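Local coordinates for ZYG-9 (Caenorhabditis elegans, PDB 2OF3), which organizes microtubules and spindle poles during mitosis and meiosis in one-cell embryos and is required for default nucleus positioning in oocytes, at residues K22-N27 against T32-S37; Q13-E18 against Q127-A132; T41-Q46 against S53-K58; L89-L94 against I105-L110; S80-S85 against T121-S126. All coordinates share one frame; numbering follows the deposited sequence.

Interaction 1 (K22-N27 against T32-S37)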
# COMPACT_ATOMS: atom_id res chain seq x y z
N LYS A 22 -13.94 13.34 14.75
CA LYS A 22 -15.34 13.28 14.43
C LYS A 22 -15.63 12.27 13.31
O LYS A 22 -16.75 12.19 12.80
CB LYS A 22 -15.82 14.70 14.08
CG LYS A 22 -16.07 15.53 15.35
CD LYS A 22 -16.30 17.00 14.97
CE LYS A 22 -17.56 17.20 14.13
NZ LYS A 22 -18.11 18.56 14.27
N LEU A 23 -14.59 11.55 12.89
CA LEU A 23 -14.73 10.36 12.05
C LEU A 23 -13.91 9.27 12.67
O LEU A 23 -12.82 9.55 13.21
CB LEU A 23 -14.30 10.63 10.58
CG LEU A 23 -15.17 11.65 9.82
CD1 LEU A 23 -14.53 12.04 8.55
CD2 LEU A 23 -16.54 11.02 9.55
N VAL A 24 -14.40 8.03 12.61
CA VAL A 24 -13.66 6.89 13.10
C VAL A 24 -12.54 6.59 12.10
O VAL A 24 -12.72 6.78 10.87
CB VAL A 24 -14.50 5.62 13.37
CG1 VAL A 24 -15.75 5.94 14.24
CG2 VAL A 24 -14.97 4.97 12.10
N LYS A 25 -11.41 6.13 12.62
CA LYS A 25 -10.20 5.95 11.84
C LYS A 25 -10.21 4.59 11.15
O LYS A 25 -10.56 3.57 11.74
CB LYS A 25 -8.96 6.08 12.73
CG LYS A 25 -8.76 7.47 13.30
CD LYS A 25 -7.49 7.54 14.13
CE LYS A 25 -7.60 8.60 15.21
NZ LYS A 25 -7.86 9.95 14.64
N TRP A 26 -9.81 4.60 9.88
CA TRP A 26 -9.85 3.42 9.04
C TRP A 26 -8.63 2.56 9.37
O TRP A 26 -7.60 2.54 8.66
CB TRP A 26 -9.79 3.91 7.60
CG TRP A 26 -10.45 2.96 6.64
CD1 TRP A 26 -9.83 2.13 5.79
CD2 TRP A 26 -11.86 2.79 6.42
NE1 TRP A 26 -10.75 1.47 5.02
CE2 TRP A 26 -12.01 1.84 5.40
CE3 TRP A 26 -13.02 3.39 6.97
CZ2 TRP A 26 -13.26 1.41 4.94
CZ3 TRP A 26 -14.27 2.96 6.53
CH2 TRP A 26 -14.38 2.01 5.49
N ASN A 27 -8.72 1.86 10.50
CA ASN A 27 -7.55 1.16 11.08
C ASN A 27 -7.96 -0.16 11.71
O ASN A 27 -7.24 -0.68 12.57
CB ASN A 27 -6.81 2.08 12.08
CG ASN A 27 -7.67 2.40 13.33
OD1 ASN A 27 -8.85 1.99 13.45
ND2 ASN A 27 -7.08 3.12 14.25
N THR A 32 -15.77 -3.49 10.02
CA THR A 32 -16.86 -3.62 10.99
C THR A 32 -18.06 -2.84 10.48
O THR A 32 -17.93 -1.98 9.58
CB THR A 32 -16.44 -3.05 12.32
OG1 THR A 32 -16.46 -1.62 12.22
CG2 THR A 32 -15.02 -3.48 12.68
N ASP A 33 -19.26 -3.10 11.01
CA ASP A 33 -20.46 -2.39 10.57
C ASP A 33 -20.24 -0.91 10.73
O ASP A 33 -20.68 -0.13 9.89
CB ASP A 33 -21.73 -2.83 11.36
CG ASP A 33 -22.94 -1.83 11.19
OD1 ASP A 33 -23.73 -2.13 10.30
OD2 ASP A 33 -23.10 -0.76 11.92
N GLU A 34 -19.57 -0.50 11.80
CA GLU A 34 -19.37 0.92 12.06
C GLU A 34 -18.60 1.67 10.95
O GLU A 34 -18.94 2.80 10.57
CB GLU A 34 -18.63 1.11 13.39
CG GLU A 34 -18.82 2.58 13.88
CD GLU A 34 -17.99 2.97 15.11
OE1 GLU A 34 -17.09 2.19 15.51
OE2 GLU A 34 -18.21 4.12 15.61
N HIS A 35 -17.53 1.04 10.46
CA HIS A 35 -16.72 1.61 9.39
C HIS A 35 -17.50 1.65 8.06
O HIS A 35 -17.48 2.65 7.37
CB HIS A 35 -15.41 0.84 9.24
CG HIS A 35 -14.49 0.99 10.40
ND1 HIS A 35 -14.48 0.10 11.46
CD2 HIS A 35 -13.60 1.96 10.71
CE1 HIS A 35 -13.60 0.51 12.36
NE2 HIS A 35 -13.06 1.64 11.93
N ILE A 36 -18.18 0.55 7.72
CA ILE A 36 -18.96 0.49 6.48
C ILE A 36 -20.07 1.53 6.50
O ILE A 36 -20.29 2.20 5.48
CB ILE A 36 -19.52 -0.96 6.23
CG1 ILE A 36 -18.38 -1.96 6.03
CG2 ILE A 36 -20.51 -1.00 5.00
CD1 ILE A 36 -18.86 -3.45 6.30
N SER A 37 -20.78 1.67 7.63
CA SER A 37 -21.90 2.68 7.67
C SER A 37 -21.34 4.08 7.53
O SER A 37 -21.99 4.92 6.90
CB SER A 37 -22.68 2.72 9.00
OG SER A 37 -23.32 1.50 9.26

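Interaction 2 (Q13-E18 against Q127-A132)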
# COMPACT_ATOMS: atom_id res chain seq x y z
N GLN A 13 -12.87 18.81 4.06
CA GLN A 13 -13.80 18.69 5.17
C GLN A 13 -13.71 17.29 5.83
O GLN A 13 -13.72 17.21 7.04
CB GLN A 13 -15.25 19.01 4.72
CG GLN A 13 -16.35 18.97 5.89
CD GLN A 13 -16.10 20.06 6.97
OE1 GLN A 13 -15.48 21.08 6.67
NE2 GLN A 13 -16.53 19.80 8.22
N ARG A 14 -13.56 16.22 5.06
CA ARG A 14 -13.42 14.86 5.61
C ARG A 14 -12.12 14.70 6.36
O ARG A 14 -12.16 14.11 7.47
CB ARG A 14 -13.58 13.76 4.56
CG ARG A 14 -14.95 13.77 3.92
CD ARG A 14 -15.11 12.50 3.01
NE ARG A 14 -14.29 12.60 1.78
CZ ARG A 14 -14.67 13.20 0.67
NH1 ARG A 14 -15.84 13.85 0.60
NH2 ARG A 14 -13.85 13.22 -0.35
N ILE A 15 -11.00 15.20 5.82
CA ILE A 15 -9.71 15.16 6.49
C ILE A 15 -9.76 15.94 7.81
O ILE A 15 -9.32 15.47 8.86
CB ILE A 15 -8.55 15.73 5.66
CG1 ILE A 15 -8.35 14.95 4.35
CG2 ILE A 15 -7.25 15.67 6.43
CD1 ILE A 15 -8.35 13.45 4.50
N LYS A 16 -10.31 17.13 7.77
CA LYS A 16 -10.45 17.93 8.98
C LYS A 16 -11.34 17.26 10.04
O LYS A 16 -10.95 17.25 11.21
CB LYS A 16 -11.01 19.29 8.59
CG LYS A 16 -11.51 20.05 9.78
CD LYS A 16 -12.05 21.36 9.33
CE LYS A 16 -13.54 21.29 9.25
NZ LYS A 16 -14.02 22.61 8.67
N GLU A 17 -12.50 16.70 9.67
CA GLU A 17 -13.38 16.01 10.62
C GLU A 17 -12.69 14.82 11.25
O GLU A 17 -12.86 14.61 12.43
CB GLU A 17 -14.69 15.61 9.94
CG GLU A 17 -15.56 16.82 9.64
CD GLU A 17 -16.97 16.52 9.09
OE1 GLU A 17 -17.32 15.32 8.87
OE2 GLU A 17 -17.72 17.53 8.86
N GLU A 18 -11.86 14.08 10.51
CA GLU A 18 -11.10 12.97 11.09
C GLU A 18 -10.07 13.49 12.12
O GLU A 18 -9.92 12.91 13.23
CB GLU A 18 -10.38 12.12 9.99
CG GLU A 18 -9.67 10.93 10.65
CD GLU A 18 -9.17 9.92 9.65
OE1 GLU A 18 -9.67 9.98 8.50
OE2 GLU A 18 -8.27 9.08 10.02
N GLN A 127 -1.67 12.25 5.60
CA GLN A 127 -1.24 11.09 6.35
C GLN A 127 -2.44 10.14 6.58
O GLN A 127 -2.31 8.90 6.50
CB GLN A 127 -0.67 11.59 7.67
CG GLN A 127 -0.16 10.53 8.61
CD GLN A 127 0.95 11.09 9.60
OE1 GLN A 127 0.87 12.26 10.06
NE2 GLN A 127 1.97 10.24 9.91
N GLU A 128 -3.62 10.74 6.81
CA GLU A 128 -4.84 9.99 7.02
C GLU A 128 -5.23 9.16 5.81
O GLU A 128 -5.60 8.01 5.97
CB GLU A 128 -6.00 10.93 7.36
CG GLU A 128 -5.89 11.62 8.78
CD GLU A 128 -4.90 12.76 8.82
OE1 GLU A 128 -4.44 13.32 7.78
OE2 GLU A 128 -4.53 13.11 9.95
N GLU A 129 -5.18 9.75 4.61
CA GLU A 129 -5.50 9.01 3.39
C GLU A 129 -4.51 7.90 3.12
O GLU A 129 -4.92 6.79 2.74
CB GLU A 129 -5.44 9.91 2.18
CG GLU A 129 -6.42 10.98 2.21
CD GLU A 129 -6.18 12.00 1.08
OE1 GLU A 129 -5.72 13.17 1.43
OE2 GLU A 129 -6.48 11.55 -0.11
N VAL A 130 -3.23 8.19 3.30
CA VAL A 130 -2.16 7.18 3.14
C VAL A 130 -2.35 5.99 4.07
O VAL A 130 -2.28 4.83 3.66
CB VAL A 130 -0.71 7.80 3.30
CG1 VAL A 130 0.33 6.73 3.04
CG2 VAL A 130 -0.45 8.91 2.28
N SER A 131 -2.57 6.27 5.34
CA SER A 131 -2.69 5.25 6.39
C SER A 131 -3.93 4.45 6.22
O SER A 131 -3.96 3.30 6.59
CB SER A 131 -2.84 5.96 7.75
OG SER A 131 -1.56 5.93 8.31
N ALA A 132 -4.99 5.06 5.72
CA ALA A 132 -6.26 4.34 5.46
C ALA A 132 -6.12 3.35 4.30
O ALA A 132 -6.87 2.41 4.24
CB ALA A 132 -7.39 5.33 5.13
O HOH W 1 -8.69 8.42 6.41

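Interaction 3 (T41-Q46 against S53-K58)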
# COMPACT_ATOMS: atom_id res chain seq x y z
N THR A 41 -22.42 6.66 4.45
CA THR A 41 -22.88 8.03 4.69
C THR A 41 -22.02 9.04 3.96
O THR A 41 -22.55 9.94 3.32
CB THR A 41 -22.85 8.36 6.20
OG1 THR A 41 -23.83 7.54 6.85
CG2 THR A 41 -23.15 9.83 6.52
N LEU A 42 -20.70 8.91 4.04
CA LEU A 42 -19.80 9.90 3.37
C LEU A 42 -19.94 9.81 1.84
O LEU A 42 -20.00 10.83 1.14
CB LEU A 42 -18.34 9.65 3.80
CG LEU A 42 -18.07 10.01 5.26
CD1 LEU A 42 -16.64 9.56 5.63
CD2 LEU A 42 -18.27 11.48 5.52
N LEU A 43 -19.99 8.60 1.33
CA LEU A 43 -20.10 8.43 -0.12
C LEU A 43 -21.52 8.81 -0.61
O LEU A 43 -21.68 9.34 -1.73
CB LEU A 43 -19.72 6.98 -0.53
CG LEU A 43 -18.33 6.66 -1.07
CD1 LEU A 43 -18.22 5.10 -1.27
CD2 LEU A 43 -17.98 7.44 -2.35
N GLY A 44 -22.53 8.57 0.23
CA GLY A 44 -23.89 9.01 -0.08
C GLY A 44 -24.02 10.48 -0.33
O GLY A 44 -24.90 10.89 -1.11
N ASN A 45 -23.16 11.29 0.27
CA ASN A 45 -23.17 12.74 0.03
C ASN A 45 -22.47 13.11 -1.28
O ASN A 45 -22.45 14.30 -1.65
CB ASN A 45 -22.51 13.48 1.21
CG ASN A 45 -23.34 13.40 2.51
OD1 ASN A 45 -24.59 13.31 2.47
ND2 ASN A 45 -22.66 13.47 3.66
N GLN A 46 -21.88 12.13 -1.98
CA GLN A 46 -21.02 12.38 -3.18
C GLN A 46 -21.45 11.67 -4.48
O GLN A 46 -21.12 12.11 -5.57
CB GLN A 46 -19.54 11.98 -2.91
CG GLN A 46 -18.93 12.58 -1.63
CD GLN A 46 -19.07 14.09 -1.55
OE1 GLN A 46 -19.20 14.80 -2.57
NE2 GLN A 46 -19.07 14.59 -0.31
N SER A 53 -26.28 2.10 -4.86
CA SER A 53 -26.90 0.75 -4.80
C SER A 53 -25.96 -0.33 -5.24
O SER A 53 -26.03 -1.42 -4.70
CB SER A 53 -28.16 0.65 -5.66
OG SER A 53 -28.98 1.77 -5.39
N GLN A 54 -25.09 -0.05 -6.21
CA GLN A 54 -24.12 -1.08 -6.65
C GLN A 54 -22.99 -1.24 -5.65
O GLN A 54 -22.59 -2.37 -5.31
CB GLN A 54 -23.55 -0.74 -8.04
CG GLN A 54 -24.58 -0.75 -9.20
CD GLN A 54 -24.07 -0.04 -10.47
OE1 GLN A 54 -23.21 0.86 -10.43
NE2 GLN A 54 -24.63 -0.42 -11.61
N LEU A 55 -22.46 -0.10 -5.20
CA LEU A 55 -21.34 -0.05 -4.26
C LEU A 55 -21.65 -0.83 -3.00
O LEU A 55 -20.80 -1.53 -2.49
CB LEU A 55 -20.97 1.42 -3.92
CG LEU A 55 -20.16 2.23 -4.96
CD1 LEU A 55 -19.93 3.64 -4.47
CD2 LEU A 55 -18.86 1.57 -5.25
N PHE A 56 -22.85 -0.73 -2.48
CA PHE A 56 -23.16 -1.43 -1.26
C PHE A 56 -24.15 -2.60 -1.33
O PHE A 56 -24.73 -2.99 -0.35
CB PHE A 56 -23.51 -0.45 -0.15
CG PHE A 56 -22.43 0.55 0.13
CD1 PHE A 56 -22.35 1.71 -0.57
CD2 PHE A 56 -21.47 0.30 1.06
CE1 PHE A 56 -21.37 2.58 -0.34
CE2 PHE A 56 -20.48 1.20 1.26
CZ PHE A 56 -20.45 2.33 0.57
N HIS A 57 -24.33 -3.15 -2.51
CA HIS A 57 -24.78 -4.52 -2.67
C HIS A 57 -23.89 -5.51 -2.03
O HIS A 57 -22.76 -5.25 -1.74
CB HIS A 57 -24.85 -4.87 -4.13
CG HIS A 57 -26.23 -5.11 -4.62
ND1 HIS A 57 -26.82 -6.35 -4.55
CD2 HIS A 57 -27.11 -4.30 -5.23
CE1 HIS A 57 -28.03 -6.27 -5.08
NE2 HIS A 57 -28.23 -5.04 -5.49
N LYS A 58 -24.43 -6.68 -1.84
CA LYS A 58 -23.72 -7.91 -1.53
C LYS A 58 -22.98 -8.49 -2.73
O LYS A 58 -21.96 -9.13 -2.59
CB LYS A 58 -24.75 -8.93 -1.11
CG LYS A 58 -25.85 -9.01 -2.09
CD LYS A 58 -26.43 -7.66 -2.42
CE LYS A 58 -26.95 -6.92 -1.20
NZ LYS A 58 -28.03 -7.62 -0.51

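Interaction 4 (L89-L94 against I105-L110)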
# COMPACT_ATOMS: atom_id res chain seq x y z
N LEU A 89 -10.79 4.74 -2.37
CA LEU A 89 -9.76 3.83 -1.90
C LEU A 89 -10.21 3.07 -0.67
O LEU A 89 -9.93 1.87 -0.55
CB LEU A 89 -8.41 4.57 -1.68
CG LEU A 89 -7.78 5.12 -2.99
CD1 LEU A 89 -6.62 6.03 -2.59
CD2 LEU A 89 -7.26 3.99 -3.91
N LYS A 90 -10.98 3.70 0.22
CA LYS A 90 -11.55 2.96 1.37
C LYS A 90 -12.51 1.82 0.96
O LYS A 90 -12.48 0.69 1.52
CB LYS A 90 -12.25 3.93 2.32
CG LYS A 90 -11.29 4.78 3.16
CD LYS A 90 -12.09 5.78 3.98
CE LYS A 90 -11.28 6.34 5.10
NZ LYS A 90 -10.16 7.19 4.52
N TRP A 91 -13.41 2.12 0.03
CA TRP A 91 -14.28 1.09 -0.54
C TRP A 91 -13.47 -0.07 -1.14
O TRP A 91 -13.83 -1.21 -0.95
CB TRP A 91 -15.20 1.74 -1.59
CG TRP A 91 -16.19 0.74 -2.14
CD1 TRP A 91 -17.43 0.44 -1.61
CD2 TRP A 91 -16.01 -0.12 -3.30
NE1 TRP A 91 -18.02 -0.54 -2.39
CE2 TRP A 91 -17.19 -0.90 -3.43
CE3 TRP A 91 -14.95 -0.29 -4.25
CZ2 TRP A 91 -17.37 -1.86 -4.49
CZ3 TRP A 91 -15.13 -1.23 -5.31
CH2 TRP A 91 -16.34 -2.01 -5.41
N CYS A 92 -12.40 0.22 -1.87
CA CYS A 92 -11.48 -0.79 -2.39
C CYS A 92 -10.86 -1.62 -1.26
O CYS A 92 -10.73 -2.84 -1.42
CB CYS A 92 -10.37 -0.15 -3.25
SG CYS A 92 -10.98 0.58 -4.85
N THR A 93 -10.52 -1.03 -0.09
CA THR A 93 -9.97 -1.85 0.98
C THR A 93 -10.96 -2.90 1.48
O THR A 93 -10.54 -3.96 1.93
CB THR A 93 -9.44 -1.02 2.22
OG1 THR A 93 -10.55 -0.37 2.85
CG2 THR A 93 -8.42 0.02 1.82
N LEU A 94 -12.27 -2.59 1.43
CA LEU A 94 -13.31 -3.55 1.83
C LEU A 94 -13.28 -4.77 0.92
O LEU A 94 -13.43 -5.93 1.39
CB LEU A 94 -14.69 -2.87 1.78
CG LEU A 94 -14.99 -1.68 2.69
CD1 LEU A 94 -16.42 -1.30 2.50
CD2 LEU A 94 -14.71 -2.02 4.13
N ILE A 105 -9.03 -8.14 -9.62
CA ILE A 105 -8.42 -7.54 -10.80
C ILE A 105 -8.97 -6.14 -11.10
O ILE A 105 -8.19 -5.22 -11.39
CB ILE A 105 -8.62 -8.44 -12.08
CG1 ILE A 105 -7.74 -9.67 -12.01
CG2 ILE A 105 -8.22 -7.67 -13.31
CD1 ILE A 105 -8.36 -10.97 -12.74
N LYS A 106 -10.29 -5.98 -11.06
CA LYS A 106 -10.89 -4.69 -11.40
C LYS A 106 -10.73 -3.66 -10.28
O LYS A 106 -10.70 -2.46 -10.55
CB LYS A 106 -12.40 -4.79 -11.65
CG LYS A 106 -12.82 -5.60 -12.91
CD LYS A 106 -12.28 -4.95 -14.17
CE LYS A 106 -12.29 -5.93 -15.35
NZ LYS A 106 -12.37 -5.10 -16.57
N VAL A 107 -10.73 -4.11 -9.03
CA VAL A 107 -10.44 -3.21 -7.90
C VAL A 107 -9.05 -2.64 -8.07
O VAL A 107 -8.86 -1.44 -7.97
CB VAL A 107 -10.56 -3.91 -6.54
CG1 VAL A 107 -9.96 -3.04 -5.44
CG2 VAL A 107 -12.04 -4.28 -6.24
N LEU A 108 -8.07 -3.48 -8.42
CA LEU A 108 -6.69 -2.99 -8.53
C LEU A 108 -6.52 -2.06 -9.68
O LEU A 108 -5.71 -1.14 -9.63
CB LEU A 108 -5.69 -4.16 -8.58
CG LEU A 108 -5.74 -4.98 -7.28
CD1 LEU A 108 -4.87 -6.18 -7.56
CD2 LEU A 108 -5.14 -4.19 -6.09
N GLU A 109 -7.30 -2.27 -10.75
CA GLU A 109 -7.29 -1.36 -11.89
C GLU A 109 -7.82 -0.02 -11.48
O GLU A 109 -7.24 1.01 -11.86
CB GLU A 109 -8.15 -1.95 -12.98
CG GLU A 109 -8.41 -1.10 -14.14
CD GLU A 109 -9.36 -1.80 -15.13
OE1 GLU A 109 -9.58 -3.04 -15.03
OE2 GLU A 109 -9.87 -1.10 -16.02
N LEU A 110 -8.90 -0.00 -10.69
CA LEU A 110 -9.37 1.29 -10.13
C LEU A 110 -8.33 1.95 -9.22
O LEU A 110 -8.11 3.16 -9.33
CB LEU A 110 -10.73 1.17 -9.40
CG LEU A 110 -11.31 2.50 -8.88
CD1 LEU A 110 -11.49 3.54 -10.02
CD2 LEU A 110 -12.63 2.25 -8.17

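Interaction 5 (S80-S85 against T121-S126)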
# COMPACT_ATOMS: atom_id res chain seq x y z
N SER A 80 -13.72 13.84 -10.62
CA SER A 80 -14.61 13.08 -9.72
C SER A 80 -13.88 12.03 -8.94
O SER A 80 -14.10 11.91 -7.73
CB SER A 80 -15.76 12.45 -10.51
OG SER A 80 -16.53 13.55 -11.03
N LEU A 81 -13.03 11.25 -9.61
CA LEU A 81 -12.19 10.27 -8.95
C LEU A 81 -11.21 10.93 -7.98
O LEU A 81 -11.04 10.40 -6.88
CB LEU A 81 -11.42 9.40 -9.97
CG LEU A 81 -12.29 8.62 -10.98
CD1 LEU A 81 -11.35 7.86 -11.91
CD2 LEU A 81 -13.21 7.60 -10.29
N LEU A 82 -10.55 12.04 -8.38
CA LEU A 82 -9.66 12.79 -7.49
C LEU A 82 -10.37 13.36 -6.24
O LEU A 82 -9.85 13.22 -5.10
CB LEU A 82 -9.00 13.97 -8.22
CG LEU A 82 -7.79 13.54 -8.99
CD1 LEU A 82 -7.48 14.71 -9.89
CD2 LEU A 82 -6.55 13.18 -8.04
N SER A 83 -11.52 14.02 -6.46
CA SER A 83 -12.28 14.66 -5.37
C SER A 83 -12.66 13.65 -4.30
O SER A 83 -12.76 14.00 -3.13
CB SER A 83 -13.58 15.25 -5.90
OG SER A 83 -13.33 16.39 -6.71
N ASN A 84 -12.87 12.41 -4.72
CA ASN A 84 -13.38 11.33 -3.87
C ASN A 84 -12.41 10.20 -3.66
O ASN A 84 -12.80 9.13 -3.22
CB ASN A 84 -14.75 10.83 -4.43
CG ASN A 84 -15.77 11.89 -4.36
OD1 ASN A 84 -16.25 12.25 -3.26
ND2 ASN A 84 -16.06 12.50 -5.49
N SER A 85 -11.13 10.45 -3.94
CA SER A 85 -10.10 9.42 -3.91
C SER A 85 -10.03 8.73 -2.57
O SER A 85 -9.90 7.49 -2.51
CB SER A 85 -8.71 9.97 -4.25
OG SER A 85 -8.19 10.85 -3.22
N THR A 121 -1.36 14.82 -11.07
CA THR A 121 -1.85 16.14 -10.79
C THR A 121 -1.10 16.76 -9.62
O THR A 121 -1.40 17.88 -9.24
CB THR A 121 -3.33 16.15 -10.48
OG1 THR A 121 -3.61 15.34 -9.32
CG2 THR A 121 -4.08 15.59 -11.65
N GLU A 122 -0.13 16.03 -9.05
CA GLU A 122 0.53 16.46 -7.84
C GLU A 122 -0.45 16.79 -6.72
O GLU A 122 -0.22 17.75 -5.97
CB GLU A 122 1.45 17.65 -8.13
CG GLU A 122 2.48 17.23 -9.15
CD GLU A 122 3.55 18.27 -9.38
OE1 GLU A 122 4.02 18.92 -8.39
OE2 GLU A 122 3.92 18.42 -10.56
N THR A 123 -1.51 15.99 -6.58
CA THR A 123 -2.47 16.18 -5.51
C THR A 123 -1.84 15.67 -4.21
O THR A 123 -1.33 14.54 -4.17
CB THR A 123 -3.77 15.44 -5.82
OG1 THR A 123 -4.39 16.09 -6.93
CG2 THR A 123 -4.73 15.50 -4.63
N PRO A 124 -1.83 16.51 -3.14
CA PRO A 124 -1.24 15.97 -1.90
C PRO A 124 -2.11 14.85 -1.30
O PRO A 124 -3.35 14.90 -1.36
CB PRO A 124 -1.20 17.18 -0.97
CG PRO A 124 -1.63 18.36 -1.77
CD PRO A 124 -2.35 17.88 -2.99
N MET A 125 -1.47 13.82 -0.74
CA MET A 125 -2.18 12.76 -0.02
C MET A 125 -1.86 12.98 1.47
O MET A 125 -0.69 12.96 1.82
CB MET A 125 -1.66 11.38 -0.45
CG MET A 125 -2.33 10.74 -1.60
SD MET A 125 -1.81 9.03 -1.80
CE MET A 125 -3.10 8.11 -1.06
N SER A 126 -2.88 13.22 2.31
CA SER A 126 -2.69 13.42 3.73
C SER A 126 -2.21 12.14 4.41
O SER A 126 -2.35 11.05 3.86
CB SER A 126 -4.02 13.86 4.36
OG SER A 126 -5.05 12.83 4.22

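Interaction 1 (K22-N27 against T32-S37)
His-35 packs against Val-24, Lys-25 and Trp-26, and its side chain is worth tracing outward. Its CB sits 3.6 Å from CZ3 of Trp-26, at the six-membered part of the indole. From there CG turns anti to the carbonyl carbon (chi1 -68°), which carries the imidazole up beside the loop 22-27. CD2 meets the CG2 methyl of Val-24 at 3.6 Å, and NE2 donates a weak, bent hydrogen bond to Lys-25 O (3.2 Å, 134° at the hydrogen). On the other flank ND1 lies 2.7 Å from OG1 of Thr-32, the N-cap residue of the helix, in a hydrogen bond that either atom could donate. The imidazole turns its edge toward the face of the indole in an offset edge-to-face pair, planes 87° apart. Trp-26 itself, the centre of an inverse gamma turn, sends NE1 to Thr-93 OG1, while Phe-28 stands edge-to-face to both rings. Farther out, CG1 of Val-24 rests 3.4 Å from OE2 of Glu-34, reached by an extended glutamate chain. With a polar partner at each nitrogen and an aromatic neighbour crosswise, the imidazole should be restrained in its rotation, though the NE2 bond is weak, tying the loop to the first turn of helix 33-44.

Interaction 2 (Q13-E18 against Q127-A132)
A water molecule joins Glu-18 to Glu-128: it donates to OE1 of Glu-18 at 2.8 Å and, more weakly, to the backbone O of Glu-128 at 3.1 Å. Beside this bridge the two side chains run alongside one another, pointing opposite ways. Glu-18, its chain extended with CG anti to the backbone N (chi1 -177°), lays its carboxylate along the aliphatic part of Glu-128, OE2 coming 3.7 Å from CG. Glu-128 bends at chi2 (77°), which keeps its own carboxylate back, Glu-128 OE2 lying 5.5 Å from Glu-18 OE2; a salt bridge to Lys-19 should offset much of the like charge. One turn earlier Ile-15 makes the remaining contacts. Its CG2 methyl lies 3.9 Å from OE1 of Glu-128, while the Ile-15 side chain crosses that of Glu-129 nearly at right angles, CD1 touching CG of Glu-129 at 3.9 Å. The tip of Glu-129 is taken by Ser-126, the N-cap residue of helix 127-139. The short segments cross nearly perpendicularly, at 85°, with axes 10.7 Å apart. Helix 10-19 thus lies across the opening turns of helix 127-139, a piece of N-terminal packing on the all-helical, HEAT-repeat-like solenoid that characterises TOG domains.

Interaction 3 (T41-Q46 against S53-K58)
The Phe-56 ring takes Leu-43 at its edge: the CD1 methyl lies near the ring plane, 4.0 Å from CZ and 4.1 Å from CE1, and makes no contact with either face. The ring also forms an edge-to-face pair with Trp-91 of helix 85-95. Phe-56 holds its CG anti to the carbonyl carbon (chi1 -57°), and this turns the ring back toward helix 33-44 just where the chain quits helical geometry. The same CD1 of Leu-43 has a second neighbour, CD1 of Leu-55, at 3.9 Å, the two leucine side chains crossing at about a right angle. One methyl thus carries the whole contact, wedged against an aliphatic tip and an aromatic rim. Here the C-terminal ends of two successive helices, 33-44 and 49-55, of an all-helical, HEAT-like TOG fold meet through side-chain tips; the nearest CA atoms, of Leu-43 and Leu-55, are still 9.5 Å apart. The first torsion of Leu-43, -99°, lies well off a staggered value. Leu-87 of helix 85-95 packs on Leu-43 as well. Leu-55 O accepts a hydrogen bond from the indole NE1 of Trp-91.

Interaction 4 (L89-L94 against I105-L110)
Cys-92 is the bump on helix 85-95 that enters the hollow between Val-107 and Leu-110, one turn apart on helix 101-120. Its CB presses against the CG1 methyl of Val-107 at 3.6 Å. The sulfur, anti to the carbonyl carbon, continues past that methyl (SG to Val-107 CG1 3.8 Å) until it meets CD2 of Leu-110 at 4.1 Å. Val-107 returns the fit. Its CG1 stands anti to the backbone N (chi1 168°) and goes to the cysteine, while CG2 swings over to the indole of Trp-91, lying obliquely 4.4 Å from CZ3, so the forked valine straddles the notch between two neighbouring residues. These consecutive helices run antiparallel as a helical hairpin of the kind from which HEAT-like TOG solenoids are built; the short segments point 158° apart, their axes 10.2 Å from each other. The segments come nearest at Cys-92 and Val-107, CA to CA 6.1 Å. All four touching residues are buried, and helix 60-76 packs on three of them, Leu-67 on both Trp-91 and Val-107 and Leu-70 on Leu-110.

Interaction 5 (S80-S85 against T121-S126)
Leu-82 and Thr-121 reach toward each other tip to tip, brought there by their first torsions: the leucine places CG anti to its carbonyl carbon (chi1 -84°), and the threonine turns OG1 between its backbone N and carbonyl carbon (chi1 61°). The leucine's two methyls divide the work. CD1 meets CG2 of Thr-121 at 3.9 Å, whereas CD2 lies beside two hydroxyls, OG1 of Thr-123 at 3.8 Å and OG1 of Thr-121 at 3.9 Å. Those hydroxyls are 2.6 Å from each other, OG1 of Thr-123 to OG1 of Thr-121, although the proton of Thr-123 has another acceptor within reach. Between the threonines, Glu-122 has a positive phi and closes helix 101-120 in a Schellman motif, a turn consistent with both threonines facing the leucine. Ile-118 of that helix packs on Leu-82 too, and Leu-82 O is bonded by Lys-11. Methyls offer the hydroxyls nothing to bond, so the touch is van der Waals, and the hydroxyls find their polar partners elsewhere, Thr-121 OG1 in Leu-117 O: a small, non-directional touch between the end of helix 78-83 and a surface loop.

Helix 85-95 ties several contacts together. One side of interaction 4 lies on it; Trp-26 of interaction 1 bonds into it at Thr-93 (NE1 to OG1 2.9 Å), and its own Trp-91 reaches out to interaction 3 (NE1 to Leu-55 O 2.9 Å). Interactions 1 and 3 also share helix 33-44. Interaction 2 closes a long loop of chain in which all the other contacts are nested; it touches interaction 1 through Lys-22 N and Glu-17 O (2.9 Å) and interaction 5 through Ile-15 CD1 and Ser-126 OG (3.4 Å). Interactions 1 and 5 stay apart, their nearest atoms about 10 Å from each other, whereas interactions 4 and 5 adjoin in sequence, their centres about 15 Å apart.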